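PDB 6XHG: JSC1_58120g3 from [Leptolyngbya] sp. JSC-1, which binds a linear tetrapyrrole (bilin) in a GAF domain and probably senses light as a cyanobacteriochrome. Local coordinates for residues A[128-133]-A[144-149]. Residues are numbered along the deposited sequence; the frame is centred on the assembly and turned at random.
Sequences SCAVVA and LSAFQN. With BVX (3-[2-[(~{Z})-[5-[(4-ethenyl-3-methyl-5-oxidanylidene-pyrrol-2-ylidene)methyl]-3-(3-hydroxy-3-oxopropyl)-4-methyl-pyrrol-2-ylidene]methyl]-5-[(~{Z})-(3-ethyl-4-methyl-5-oxidanylidene-pyrrol-2-ylidene)methyl]-4-methyl-1~{H}-pyrrol-3-yl]propanoic acid), chain C.
Antiparallel strand pairing joins C129 to F147 and V131 to S145 within the six-stranded antiparallel GAF-domain sheet, between strands 37-43 and 87-89. Here neighbouring strands of a beta hairpin form part of the floor of the bilin pocket. The two short segments run almost exactly antiparallel, 174° between their N-to-C directions. Five backbone hydrogen bonds link them. A130 and A146 exchange two. A146 N to A130 O is 2.7 Å and nearly straight (176°). A130 N to A146 O is 2.8 Å.

C129, V131, S145 and F147 face the chromophore. S145 OG donates a hydrogen bond to the bilin carbonyl oxygen OB at 3.0 Å. V131 flanks it. V131 CG1 lies 3.3 Å from S145 OG. V131 CG2 comes within 3.2 Å of OB. With CG anti to its carbonyl carbon (chi1 -67°), the F147 ring presents its CD1–CE1 edge to C129 CB, 3.5 Å from CD1. F147 CZ also comes to 3.5 Å from OB. An alanine at F147 is likely to leave a gap beside C129 and the bilin carbonyl.

The other face is packed under helix 157-178. V132 and L144 lie side by side, V132 CG2 to L144 CB 3.8 Å. L163 packs on L144, and M164 on V132. S128 OG hydrogen-bonds V89 O. A central antiparallel sheet with helix 157-178 on one face and the bilin pocket on the other is consistent with the bilin-binding GAF domains of phytochromes and cyanobacteriochromes.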
ATOM      1  N   SER A 128      -7.214   6.427   6.954  1.00 33.78           N
ATOM      2  CA  SER A 128      -7.807   5.453   6.051  1.00 31.12           C
ATOM      3  C   SER A 128      -6.667   4.842   5.255  1.00 28.91           C
ATOM      4  O   SER A 128      -5.767   5.567   4.824  1.00 23.15           O
ATOM      5  CB  SER A 128      -8.838   6.101   5.119  1.00 31.14           C
ATOM      6  OG  SER A 128      -9.244   5.196   4.107  1.00 34.58           O
ATOM      7  N   CYS A 129      -6.694   3.524   5.057  1.00 31.22           N
ATOM      8  CA  CYS A 129      -5.577   2.918   4.343  1.00 33.78           C
ATOM      9  C   CYS A 129      -5.998   1.697   3.541  1.00 30.76           C
ATOM     10  O   CYS A 129      -6.751   0.846   4.025  1.00 20.97           O
ATOM     11  CB  CYS A 129      -4.465   2.510   5.320  1.00 40.16           C
ATOM     12  SG  CYS A 129      -5.007   1.399   6.653  1.00 46.61           S
ATOM     13  N   ALA A 130      -5.461   1.596   2.327  1.00 28.14           N
ATOM     14  CA  ALA A 130      -5.535   0.386   1.520  1.00 23.19           C
ATOM     15  C   ALA A 130      -4.113  -0.038   1.186  1.00 22.89           C
ATOM     16  O   ALA A 130      -3.380   0.709   0.528  1.00 20.55           O
ATOM     17  CB  ALA A 130      -6.356   0.612   0.249  1.00 21.60           C
ATOM     18  N   VAL A 131      -3.730  -1.235   1.623  1.00 17.17           N
ATOM     19  CA  VAL A 131      -2.338  -1.675   1.631  1.00 22.23           C
ATOM     20  C   VAL A 131      -2.264  -3.031   0.948  1.00 27.87           C
ATOM     21  O   VAL A 131      -3.012  -3.949   1.308  1.00 28.34           O
ATOM     22  CB  VAL A 131      -1.763  -1.762   3.059  1.00 19.24           C
ATOM     23  CG1 VAL A 131      -0.260  -1.996   3.013  1.00 17.88           C
ATOM     24  CG2 VAL A 131      -2.083  -0.502   3.845  1.00 24.97           C
ATOM     25  N   VAL A 132      -1.362  -3.165  -0.027  1.00 24.75           N
ATOM     26  CA  VAL A 132      -1.224  -4.403  -0.782  1.00 26.30           C
ATOM     27  C   VAL A 132       0.252  -4.757  -0.899  1.00 27.54           C
ATOM     28  O   VAL A 132       1.137  -3.904  -0.796  1.00 26.84           O
ATOM     29  CB  VAL A 132      -1.861  -4.319  -2.187  1.00 22.43           C
ATOM     30  CG1 VAL A 132      -3.327  -3.942  -2.096  1.00 19.72           C
ATOM     31  CG2 VAL A 132      -1.099  -3.328  -3.054  1.00 24.93           C
ATOM     32  N   ALA A 133       0.500  -6.048  -1.119  1.00 27.99           N
ATOM     33  CA  ALA A 133       1.852  -6.582  -1.168  1.00 25.56           C
ATOM     34  C   ALA A 133       2.528  -6.270  -2.496  1.00 18.95           C
ATOM     35  O   ALA A 133       1.900  -6.310  -3.557  1.00 28.12           O
ATOM     36  CB  ALA A 133       1.831  -8.094  -0.936  1.00 24.66           C
ATOM     37  N   LEU A 144       2.574  -1.588  -1.120  1.00 22.79           N
ATOM     38  CA  LEU A 144       2.052  -0.397  -1.776  1.00 22.04           C
ATOM     39  C   LEU A 144       0.843   0.061  -0.977  1.00 22.57           C
ATOM     40  O   LEU A 144      -0.126  -0.691  -0.831  1.00 29.14           O
ATOM     41  CB  LEU A 144       1.671  -0.687  -3.227  1.00 21.05           C
ATOM     42  CG  LEU A 144       0.906   0.425  -3.946  1.00 27.06           C
ATOM     43  CD1 LEU A 144       1.790   1.647  -4.141  1.00 27.60           C
ATOM     44  CD2 LEU A 144       0.372  -0.073  -5.280  1.00 22.29           C
ATOM     45  N   SER A 145       0.891   1.291  -0.470  1.00 22.72           N
ATOM     46  CA  SER A 145      -0.146   1.788   0.423  1.00 24.85           C
ATOM     47  C   SER A 145      -0.816   3.021  -0.158  1.00 24.26           C
ATOM     48  O   SER A 145      -0.140   3.945  -0.622  1.00 17.70           O
ATOM     49  CB  SER A 145       0.435   2.107   1.805  1.00 30.82           C
ATOM     50  OG  SER A 145       1.043   0.960   2.372  1.00 41.30           O
ATOM     51  N   ALA A 146      -2.143   3.018  -0.143  1.00 27.67           N
ATOM     52  CA  ALA A 146      -2.954   4.196  -0.416  1.00 26.83           C
ATOM     53  C   ALA A 146      -3.555   4.708   0.889  1.00 27.37           C
ATOM     54  O   ALA A 146      -4.220   3.951   1.605  1.00 28.19           O
ATOM     55  CB  ALA A 146      -4.055   3.873  -1.425  1.00 19.52           C
ATOM     56  N   PHE A 147      -3.319   5.982   1.198  1.00 19.98           N
ATOM     57  CA  PHE A 147      -3.700   6.589   2.465  1.00 26.81           C
ATOM     58  C   PHE A 147      -4.582   7.795   2.182  1.00 25.32           C
ATOM     59  O   PHE A 147      -4.295   8.594   1.276  1.00 33.53           O
ATOM     60  CB  PHE A 147      -2.484   7.073   3.283  1.00 26.04           C
ATOM     61  CG  PHE A 147      -1.581   5.979   3.783  1.00 28.77           C
ATOM     62  CD1 PHE A 147      -2.095   4.859   4.411  1.00 29.46           C
ATOM     63  CD2 PHE A 147      -0.206   6.097   3.660  1.00 27.98           C
ATOM     64  CE1 PHE A 147      -1.255   3.868   4.888  1.00 23.41           C
ATOM     65  CE2 PHE A 147       0.637   5.108   4.131  1.00 25.24           C
ATOM     66  CZ  PHE A 147       0.110   3.994   4.749  1.00 23.85           C
ATOM     67  N   GLN A 148      -5.589   7.974   3.031  1.00 25.13           N
ATOM     68  CA  GLN A 148      -6.270   9.245   3.207  1.00 29.39           C
ATOM     69  C   GLN A 148      -5.981   9.750   4.612  1.00 32.92           C
ATOM     70  O   GLN A 148      -6.046   8.988   5.584  1.00 34.59           O
ATOM     71  CB  GLN A 148      -7.782   9.083   2.996  1.00 30.14           C
ATOM     72  CG  GLN A 148      -8.563  10.375   2.795  1.00 33.81           C
ATOM     73  CD  GLN A 148      -8.338  11.010   1.434  1.00 36.72           C
ATOM     74  OE1 GLN A 148      -7.261  10.901   0.846  1.00 34.80           O
ATOM     75  NE2 GLN A 148      -9.364  11.679   0.925  1.00 46.03           N
ATOM     76  N   ASN A 149      -5.660  11.036   4.716  1.00 37.81           N
ATOM     77  CA  ASN A 149      -5.162  11.610   5.958  1.00 38.11           C
ATOM     78  C   ASN A 149      -6.166  12.498   6.672  1.00 40.81           C
ATOM     79  O   ASN A 149      -6.167  12.540   7.904  1.00 45.22           O
ATOM     80  CB  ASN A 149      -3.889  12.418   5.681  1.00 39.93           C
ATOM     81  CG  ASN A 149      -2.771  11.563   5.113  1.00 34.13           C
ATOM     82  OD1 ASN A 149      -2.772  10.342   5.255  1.00 29.53           O
ATOM     83  ND2 ASN A 149      -1.823  12.204   4.443  1.00 34.36           N
TER
HETATM   84  CHA BVX C 801      -1.022  -5.521  11.759  1.00 27.29           C
HETATM   85  NA  BVX C 801       0.340  -3.625  10.639  1.00 30.50           N
HETATM   86  C1A BVX C 801      -0.580  -4.609  10.614  1.00 27.60           C
HETATM   87  C2A BVX C 801      -1.084  -4.677   9.334  1.00 29.68           C
HETATM   88  C3A BVX C 801      -0.454  -3.731   8.582  1.00 30.86           C
HETATM   89  C4A BVX C 801       0.442  -3.071   9.411  1.00 31.76           C
HETATM   90  CMA BVX C 801      -0.742  -3.496   7.102  1.00 29.61           C
HETATM   91  CAA BVX C 801      -2.144  -5.667   8.853  1.00 27.50           C
HETATM   92  CBA BVX C 801      -1.405  -6.920   8.372  1.00 33.44           C
HETATM   93  CGA BVX C 801      -2.079  -8.195   8.883  1.00 41.99           C
HETATM   94  O1A BVX C 801      -3.170  -8.128   9.510  1.00 44.72           O
HETATM   95  O2A BVX C 801      -1.541  -9.314   8.673  1.00 40.39           O
HETATM   96  CHB BVX C 801       1.417  -1.916   9.114  1.00 29.97           C
HETATM   97  NB  BVX C 801       0.575  -0.662   7.244  1.00 29.80           N
HETATM   98  C1B BVX C 801       1.552  -1.213   7.998  1.00 26.23           C
HETATM   99  C2B BVX C 801       2.759  -0.879   7.426  1.00 25.25           C
HETATM  100  C3B BVX C 801       2.520  -0.142   6.325  1.00 23.12           C
HETATM  101  C4B BVX C 801       1.157  -0.009   6.203  1.00 34.15           C
HETATM  102  CMB BVX C 801       4.138  -1.267   7.946  1.00 21.97           C
HETATM  103  OB  BVX C 801       0.579   0.576   5.347  1.00 30.70           O
HETATM  104  CAB BVX C 801       3.592   0.421   5.389  1.00 22.64           C
HETATM  105  CBB BVX C 801       3.378   1.518   4.695  1.00 21.77           C
HETATM  106  NC  BVX C 801       1.874  -2.258  15.037  1.00 29.97           N
HETATM  107  C1C BVX C 801       2.791  -1.339  15.450  1.00 31.92           C
HETATM  108  C2C BVX C 801       2.821  -1.360  16.822  1.00 36.67           C
HETATM  109  C3C BVX C 801       1.933  -2.277  17.245  1.00 33.33           C
HETATM  110  C4C BVX C 801       1.344  -2.842  16.135  1.00 30.03           C
HETATM  111  CMC BVX C 801       3.706  -0.491  17.716  1.00 38.60           C
HETATM  112  OC  BVX C 801       3.453  -0.640  14.761  1.00 29.21           O
HETATM  113  CAC BVX C 801       1.643  -2.621  18.708  1.00 38.90           C
HETATM  114  CBC BVX C 801       2.212  -3.969  19.148  1.00 48.35           C
HETATM  115  CHD BVX C 801       0.414  -3.780  16.198  1.00 29.88           C
HETATM  116  ND  BVX C 801      -0.075  -4.367  13.674  1.00 26.81           N
HETATM  117  C1D BVX C 801      -0.210  -4.553  15.024  1.00 29.09           C
HETATM  118  C2D BVX C 801      -1.064  -5.607  15.227  1.00 25.40           C
HETATM  119  C3D BVX C 801      -1.450  -6.077  14.026  1.00 29.59           C
HETATM  120  C4D BVX C 801      -0.841  -5.313  13.055  1.00 28.64           C
HETATM  121  CMD BVX C 801      -1.487  -6.154  16.590  1.00 19.50           C
HETATM  122  CAD BVX C 801      -2.401  -7.252  13.796  1.00 30.36           C
HETATM  123  CBD BVX C 801      -3.743  -6.777  13.231  1.00 31.15           C
HETATM  124  CGD BVX C 801      -4.355  -5.717  14.141  1.00 31.05           C
HETATM  125  O1D BVX C 801      -4.507  -5.943  15.367  1.00 35.98           O
HETATM  126  O2D BVX C 801      -4.718  -4.617  13.659  1.00 32.70           O